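Long-range contact in C2 domain protein (Ramazzottius varieornatus, PDB 7DF2), which binds three calcium ions through a C2 domain and may, like other C2 domains, use them in calcium-dependent recognition, though its role is unsettled: residues F40-Q53 with R177-I191. Residues are numbered along the deposited sequence; the frame is centred on the assembly and turned at random.
Sequences FFRIEMNVVRLDTQ and RASSKVYLRYRWYNI. With GLC (alpha-D-glucopyranose), chain B.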
loop_
_atom_site.group_PDB
_atom_site.type_symbol
_atom_site.label_atom_id
_atom_site.label_comp_id
_atom_site.label_asym_id
_atom_site.label_seq_id
_atom_site.Cartn_x
_atom_site.Cartn_y
_atom_site.Cartn_z
ATOM N N PHE A 40 8.108 -18.424 7.514
ATOM C CA PHE A 40 7.642 -17.388 8.422
ATOM C C PHE A 40 8.449 -16.141 8.107
ATOM O O PHE A 40 9.679 -16.151 8.211
ATOM C CB PHE A 40 7.813 -17.840 9.875
ATOM C CG PHE A 40 7.234 -19.203 10.139
ATOM C CD1 PHE A 40 7.974 -20.350 9.868
ATOM C CD2 PHE A 40 5.939 -19.333 10.616
ATOM C CE1 PHE A 40 7.434 -21.605 10.081
ATOM C CE2 PHE A 40 5.391 -20.586 10.843
ATOM C CZ PHE A 40 6.143 -21.722 10.574
ATOM N N PHE A 41 7.779 -15.095 7.637
ATOM C CA PHE A 41 8.527 -13.916 7.243
ATOM C C PHE A 41 7.668 -12.675 7.449
ATOM O O PHE A 41 6.451 -12.751 7.635
ATOM C CB PHE A 41 9.034 -14.015 5.789
ATOM C CG PHE A 41 7.974 -14.388 4.778
ATOM C CD1 PHE A 41 7.616 -15.716 4.580
ATOM C CD2 PHE A 41 7.356 -13.410 4.011
ATOM C CE1 PHE A 41 6.653 -16.069 3.638
ATOM C CE2 PHE A 41 6.393 -13.751 3.069
ATOM C CZ PHE A 41 6.037 -15.080 2.881
ATOM N N ARG A 42 8.339 -11.532 7.457
ATOM C CA ARG A 42 7.728 -10.242 7.728
ATOM C C ARG A 42 7.909 -9.382 6.492
ATOM O O ARG A 42 8.956 -9.442 5.844
ATOM C CB ARG A 42 8.384 -9.580 8.946
ATOM C CG ARG A 42 7.862 -8.179 9.289
ATOM C CD ARG A 42 8.211 -7.879 10.755
ATOM N NE ARG A 42 7.483 -8.776 11.649
ATOM C CZ ARG A 42 7.845 -9.052 12.895
ATOM N NH1 ARG A 42 7.111 -9.878 13.631
ATOM N NH2 ARG A 42 8.939 -8.496 13.403
ATOM N N ILE A 43 6.873 -8.625 6.139
ATOM C CA ILE A 43 6.908 -7.694 5.019
ATOM C C ILE A 43 6.732 -6.291 5.570
ATOM O O ILE A 43 5.782 -6.035 6.314
ATOM C CB ILE A 43 5.803 -7.993 3.988
ATOM C CG1 ILE A 43 5.912 -9.432 3.488
ATOM C CG2 ILE A 43 5.858 -6.997 2.817
ATOM C CD1 ILE A 43 4.900 -10.340 4.111
ATOM N N GLU A 44 7.634 -5.387 5.194
ATOM C CA GLU A 44 7.516 -3.971 5.522
ATOM C C GLU A 44 7.184 -3.208 4.255
ATOM O O GLU A 44 7.786 -3.450 3.202
ATOM C CB GLU A 44 8.805 -3.431 6.150
ATOM C CG GLU A 44 9.194 -4.166 7.426
ATOM C CD GLU A 44 10.438 -3.581 8.072
ATOM O OE1 GLU A 44 11.028 -2.628 7.506
ATOM O OE2 GLU A 44 10.834 -4.084 9.137
ATOM N N MET A 45 6.206 -2.310 4.353
ATOM C CA MET A 45 5.762 -1.489 3.236
ATOM C C MET A 45 5.950 -0.030 3.614
ATOM O O MET A 45 5.336 0.453 4.572
ATOM C CB MET A 45 4.302 -1.782 2.902
ATOM C CG MET A 45 3.645 -0.803 1.931
ATOM S SD MET A 45 1.912 -1.298 1.735
ATOM C CE MET A 45 1.292 0.075 0.752
ATOM N N ASN A 46 6.818 0.658 2.881
ATOM C CA ASN A 46 7.140 2.060 3.121
ATOM C C ASN A 46 6.446 2.888 2.048
ATOM O O ASN A 46 6.753 2.751 0.857
ATOM C CB ASN A 46 8.654 2.252 3.080
ATOM C CG ASN A 46 9.105 3.690 3.288
ATOM O OD1 ASN A 46 10.081 4.120 2.660
ATOM N ND2 ASN A 46 8.476 4.411 4.218
ATOM N N VAL A 47 5.499 3.725 2.460
ATOM C CA VAL A 47 4.829 4.639 1.543
ATOM C C VAL A 47 5.622 5.938 1.552
ATOM O O VAL A 47 5.614 6.680 2.537
ATOM C CB VAL A 47 3.364 4.851 1.932
ATOM C CG1 VAL A 47 2.715 5.908 1.026
ATOM C CG2 VAL A 47 2.632 3.520 1.831
ATOM N N VAL A 48 6.335 6.198 0.455
ATOM C CA VAL A 48 7.302 7.286 0.428
ATOM C C VAL A 48 6.609 8.617 0.181
ATOM O O VAL A 48 6.740 9.563 0.965
ATOM C CB VAL A 48 8.379 7.012 -0.639
ATOM C CG1 VAL A 48 9.371 8.168 -0.694
ATOM C CG2 VAL A 48 9.079 5.666 -0.336
ATOM N N ARG A 49 5.847 8.700 -0.906
ATOM C CA ARG A 49 5.137 9.929 -1.229
ATOM C C ARG A 49 4.043 9.605 -2.230
ATOM O O ARG A 49 4.030 8.535 -2.843
ATOM C CB ARG A 49 6.091 10.995 -1.774
ATOM C CG ARG A 49 6.777 10.593 -3.055
ATOM C CD ARG A 49 7.688 11.718 -3.543
ATOM N NE ARG A 49 8.236 11.351 -4.839
ATOM C CZ ARG A 49 9.225 10.482 -5.011
ATOM N NH1 ARG A 49 9.794 9.897 -3.956
ATOM N NH2 ARG A 49 9.644 10.199 -6.238
ATOM N N LEU A 50 3.118 10.549 -2.380
ATOM C CA LEU A 50 1.948 10.388 -3.234
ATOM C C LEU A 50 1.831 11.638 -4.088
ATOM O O LEU A 50 1.748 12.745 -3.546
ATOM C CB LEU A 50 0.695 10.187 -2.367
ATOM C CG LEU A 50 -0.705 9.719 -2.801
ATOM C CD1 LEU A 50 -1.083 10.217 -4.140
ATOM C CD2 LEU A 50 -0.886 8.197 -2.703
ATOM N N ASP A 51 1.813 11.464 -5.412
ATOM C CA ASP A 51 1.619 12.573 -6.349
ATOM C C ASP A 51 0.179 12.504 -6.840
ATOM O O ASP A 51 -0.145 11.704 -7.717
ATOM C CB ASP A 51 2.612 12.496 -7.508
ATOM C CG ASP A 51 2.494 13.698 -8.466
ATOM O OD1 ASP A 51 1.746 14.665 -8.167
ATOM O OD2 ASP A 51 3.154 13.666 -9.520
ATOM N N THR A 52 -0.693 13.320 -6.243
ATOM C CA THR A 52 -2.082 13.395 -6.689
ATOM C C THR A 52 -2.234 14.199 -7.972
ATOM O O THR A 52 -3.298 14.137 -8.606
ATOM C CB THR A 52 -2.958 14.063 -5.638
ATOM O OG1 THR A 52 -2.593 15.448 -5.558
ATOM C CG2 THR A 52 -2.791 13.414 -4.255
ATOM N N GLN A 53 -1.214 14.980 -8.334
ATOM C CA GLN A 53 -1.291 15.971 -9.407
ATOM C C GLN A 53 -2.425 16.969 -9.194
ATOM O O GLN A 53 -2.847 17.659 -10.137
ATOM C CB GLN A 53 -1.427 15.295 -10.777
ATOM C CG GLN A 53 -0.362 14.240 -11.051
ATOM C CD GLN A 53 -0.429 13.728 -12.465
ATOM O OE1 GLN A 53 -1.403 13.081 -12.845
ATOM N NE2 GLN A 53 0.612 14.007 -13.259
ATOM N N ARG A 177 -6.241 6.752 -12.882
ATOM C CA ARG A 177 -5.370 7.711 -13.573
ATOM C C ARG A 177 -3.935 7.242 -13.378
ATOM O O ARG A 177 -3.333 7.497 -12.325
ATOM C CB ARG A 177 -5.532 9.135 -13.041
ATOM C CG ARG A 177 -6.732 9.905 -13.530
ATOM C CD ARG A 177 -6.725 11.325 -12.980
ATOM N NE ARG A 177 -5.988 12.238 -13.856
ATOM C CZ ARG A 177 -4.789 12.749 -13.576
ATOM N NH1 ARG A 177 -4.202 13.557 -14.446
ATOM N NH2 ARG A 177 -4.185 12.474 -12.428
ATOM N N ALA A 178 -3.382 6.575 -14.394
ATOM C CA ALA A 178 -2.031 6.033 -14.283
ATOM C C ALA A 178 -0.977 7.112 -14.074
ATOM O O ALA A 178 0.112 6.798 -13.587
ATOM C CB ALA A 178 -1.688 5.205 -15.524
ATOM N N SER A 179 -1.263 8.377 -14.420
ATOM C CA SER A 179 -0.270 9.424 -14.194
ATOM C C SER A 179 -0.184 9.846 -12.733
ATOM O O SER A 179 0.784 10.520 -12.361
ATOM C CB SER A 179 -0.554 10.655 -15.058
ATOM O OG SER A 179 -1.772 11.263 -14.685
ATOM N N SER A 180 -1.168 9.479 -11.915
ATOM C CA SER A 180 -1.052 9.617 -10.470
ATOM C C SER A 180 -0.255 8.431 -9.933
ATOM O O SER A 180 -0.550 7.281 -10.266
ATOM C CB SER A 180 -2.444 9.675 -9.832
ATOM O OG SER A 180 -2.351 9.845 -8.431
ATOM N N LYS A 181 0.755 8.712 -9.105
ATOM C CA LYS A 181 1.662 7.679 -8.624
ATOM C C LYS A 181 1.804 7.762 -7.115
ATOM O O LYS A 181 1.911 8.855 -6.556
ATOM C CB LYS A 181 3.056 7.808 -9.246
ATOM C CG LYS A 181 3.049 8.002 -10.756
ATOM C CD LYS A 181 2.880 6.708 -11.513
ATOM C CE LYS A 181 3.282 6.936 -12.975
ATOM N NZ LYS A 181 2.544 6.079 -13.940
ATOM N N VAL A 182 1.804 6.604 -6.460
ATOM C CA VAL A 182 2.292 6.479 -5.095
ATOM C C VAL A 182 3.643 5.785 -5.183
ATOM O O VAL A 182 3.801 4.808 -5.924
ATOM C CB VAL A 182 1.323 5.724 -4.164
ATOM C CG1 VAL A 182 1.171 4.271 -4.552
ATOM C CG2 VAL A 182 1.839 5.819 -2.716
ATOM N N TYR A 183 4.628 6.325 -4.486
ATOM C CA TYR A 183 5.969 5.771 -4.522
ATOM C C TYR A 183 6.141 4.882 -3.308
ATOM O O TYR A 183 5.905 5.325 -2.177
ATOM C CB TYR A 183 7.018 6.874 -4.560
ATOM C CG TYR A 183 6.949 7.623 -5.872
ATOM C CD1 TYR A 183 6.002 8.613 -6.066
ATOM C CD2 TYR A 183 7.791 7.294 -6.928
ATOM C CE1 TYR A 183 5.898 9.286 -7.297
ATOM C CE2 TYR A 183 7.708 7.964 -8.149
ATOM C CZ TYR A 183 6.758 8.959 -8.319
ATOM O OH TYR A 183 6.657 9.637 -9.516
ATOM N N LEU A 184 6.523 3.630 -3.552
ATOM C CA LEU A 184 6.557 2.597 -2.522
ATOM C C LEU A 184 7.932 1.955 -2.451
ATOM O O LEU A 184 8.666 1.907 -3.441
ATOM C CB LEU A 184 5.528 1.495 -2.807
ATOM C CG LEU A 184 4.080 1.942 -2.933
ATOM C CD1 LEU A 184 3.204 0.765 -3.340
ATOM C CD2 LEU A 184 3.625 2.534 -1.599
ATOM N N ARG A 185 8.266 1.443 -1.267
ATOM C CA ARG A 185 9.399 0.538 -1.099
ATOM C C ARG A 185 8.954 -0.610 -0.215
ATOM O O ARG A 185 8.063 -0.450 0.623
ATOM C CB ARG A 185 10.602 1.207 -0.421
ATOM C CG ARG A 185 11.148 2.427 -1.102
ATOM C CD ARG A 185 12.461 2.828 -0.444
ATOM N NE ARG A 185 12.343 3.068 0.996
ATOM C CZ ARG A 185 13.387 3.149 1.818
ATOM N NH1 ARG A 185 14.621 2.984 1.338
ATOM N NH2 ARG A 185 13.206 3.386 3.116
ATOM N N TYR A 186 9.609 -1.760 -0.352
ATOM C CA TYR A 186 9.303 -2.850 0.556
ATOM C C TYR A 186 10.580 -3.556 0.965
ATOM O O TYR A 186 11.616 -3.459 0.301
ATOM C CB TYR A 186 8.331 -3.867 -0.060
ATOM C CG TYR A 186 8.931 -4.689 -1.174
ATOM C CD1 TYR A 186 8.912 -4.233 -2.485
ATOM C CD2 TYR A 186 9.505 -5.936 -0.917
ATOM C CE1 TYR A 186 9.465 -4.990 -3.520
ATOM C CE2 TYR A 186 10.057 -6.695 -1.939
ATOM C CZ TYR A 186 10.030 -6.218 -3.236
ATOM O OH TYR A 186 10.575 -6.975 -4.246
ATOM N N ARG A 187 10.486 -4.224 2.119
ATOM C CA ARG A 187 11.469 -5.177 2.619
ATOM C C ARG A 187 10.737 -6.456 2.999
ATOM O O ARG A 187 9.557 -6.426 3.359
ATOM C CB ARG A 187 12.229 -4.652 3.865
ATOM C CG ARG A 187 13.337 -3.675 3.569
ATOM C CD ARG A 187 14.362 -3.565 4.691
ATOM N NE ARG A 187 13.752 -3.454 6.016
ATOM C CZ ARG A 187 14.380 -3.766 7.148
ATOM N NH1 ARG A 187 15.629 -4.211 7.109
ATOM N NH2 ARG A 187 13.765 -3.639 8.318
ATOM N N TRP A 188 11.440 -7.586 2.944
ATOM C CA TRP A 188 10.874 -8.770 3.566
ATOM C C TRP A 188 11.995 -9.726 3.932
ATOM O O TRP A 188 13.037 -9.774 3.269
ATOM C CB TRP A 188 9.812 -9.470 2.700
ATOM C CG TRP A 188 10.195 -9.875 1.302
ATOM C CD1 TRP A 188 11.335 -9.555 0.610
ATOM C CD2 TRP A 188 9.409 -10.681 0.429
ATOM N NE1 TRP A 188 11.293 -10.115 -0.651
ATOM C CE2 TRP A 188 10.122 -10.817 -0.779
ATOM C CE3 TRP A 188 8.171 -11.314 0.556
ATOM C CZ2 TRP A 188 9.632 -11.557 -1.854
ATOM C CZ3 TRP A 188 7.685 -12.046 -0.519
ATOM C CH2 TRP A 188 8.416 -12.160 -1.703
ATOM N N TYR A 189 11.755 -10.484 4.992
ATOM C CA TYR A 189 12.813 -11.271 5.608
ATOM C C TYR A 189 12.199 -12.329 6.502
ATOM O O TYR A 189 11.138 -12.129 7.102
ATOM C CB TYR A 189 13.772 -10.392 6.423
ATOM C CG TYR A 189 13.079 -9.380 7.311
ATOM C CD1 TYR A 189 12.754 -8.109 6.832
ATOM C CD2 TYR A 189 12.761 -9.685 8.624
ATOM C CE1 TYR A 189 12.108 -7.185 7.649
ATOM C CE2 TYR A 189 12.130 -8.774 9.442
ATOM C CZ TYR A 189 11.810 -7.519 8.950
ATOM O OH TYR A 189 11.183 -6.633 9.791
ATOM N N ASN A 190 12.901 -13.453 6.604
ATOM C CA ASN A 190 12.474 -14.512 7.495
ATOM C C ASN A 190 12.586 -14.063 8.944
ATOM O O ASN A 190 13.483 -13.302 9.315
ATOM C CB ASN A 190 13.317 -15.762 7.256
ATOM C CG ASN A 190 13.172 -16.286 5.841
ATOM O OD1 ASN A 190 12.085 -16.665 5.427
ATOM N ND2 ASN A 190 14.270 -16.311 5.099
ATOM N N ILE A 191 11.650 -14.537 9.757
ATOM C CA ILE A 191 11.618 -14.276 11.191
ATOM C C ILE A 191 11.387 -15.609 11.892
ATOM O O ILE A 191 10.815 -16.531 11.289
ATOM C CB ILE A 191 10.524 -13.258 11.558
ATOM C CG1 ILE A 191 9.156 -13.732 11.039
ATOM C CG2 ILE A 191 10.901 -11.867 11.035
ATOM C CD1 ILE A 191 7.954 -12.949 11.584
HETATM C C1 GLC B . 13.983 13.681 -0.789
HETATM C C2 GLC B . 12.983 14.445 -1.668
HETATM C C3 GLC B . 11.584 13.817 -1.641
HETATM C C4 GLC B . 11.654 12.293 -1.761
HETATM C C5 GLC B . 12.776 11.727 -0.892
HETATM C C6 GLC B . 12.890 10.215 -1.033
HETATM O O2 GLC B . 12.913 15.811 -1.311
HETATM O O3 GLC B . 10.801 14.339 -2.700
HETATM O O4 GLC B . 10.417 11.691 -1.412
HETATM O O5 GLC B . 13.999 12.352 -1.239
HETATM O O6 GLC B . 13.084 9.672 0.253
HETATM O O HOH W 1 10.909 -18.733 7.133
HETATM O O HOH W 2 10.742 -6.378 12.610
HETATM O O HOH W 3 5.795 12.825 -9.319
HETATM O O HOH W 4 2.622 11.166 -10.473
HETATM O O HOH W 5 -4.937 11.917 -9.638
#
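Phe41 to Asp51 runs antiparallel to Lys181 to Asn190, forming the two central strands of a four-stranded sheet in the C2-domain beta-sandwich. A beta bulge at Val48 and Arg49 (Val48 psi -55°) sets both residues opposite Tyr183: Val48 N bonds to Tyr183 O, while Tyr183 N bonds to Arg49 O at 2.8 Å. The tightly packed face looks into the sandwich. There Val47 CG2 meets Leu184 CD2 at 3.7 Å and Leu50 CD2 reaches Val182 CG2, while Ile43 lies alongside Trp188; Tyr146 and Ile150 of strand 139-150 and Met128 of strand 121-136 pack on this layer. The other face is polar and only in part open to solvent: Trp166 packs on Glu44 and Arg187, whereas Arg185 and Arg49 are partly exposed. Glu44 OE1 takes both NE and NH2 of Arg187, the latter at 3.0 Å; both nitrogens approach from the same face of the carboxylate, with OE1 in the guanidinium plane. Glu44 OE2 accepts from Tyr189 OH at 2.7 Å. A leucine here would probably leave the Arg187 guanidinium without this carboxylate, though Glu161 also pairs with it, and the Tyr189 hydroxyl without this acceptor. Next along, Arg185 NE donates to a lone pair of Asn46 OD1 at 3.0 Å, while NH2 comes from above the amide plane; Asn46 ND2 turns to Asp111. Nearer the calcium-binding end, Arg49 swings CG between its backbone N and carbonyl carbon (chi1 62°), laying its guanidinium flat over Tyr183 with the planes 16° apart. That cation-pi stack and a salt bridge to Glu169 hold the group beside the glucose, whose O4 accepts a weak hydrogen bond from Arg49 NH1 at 3.2 Å.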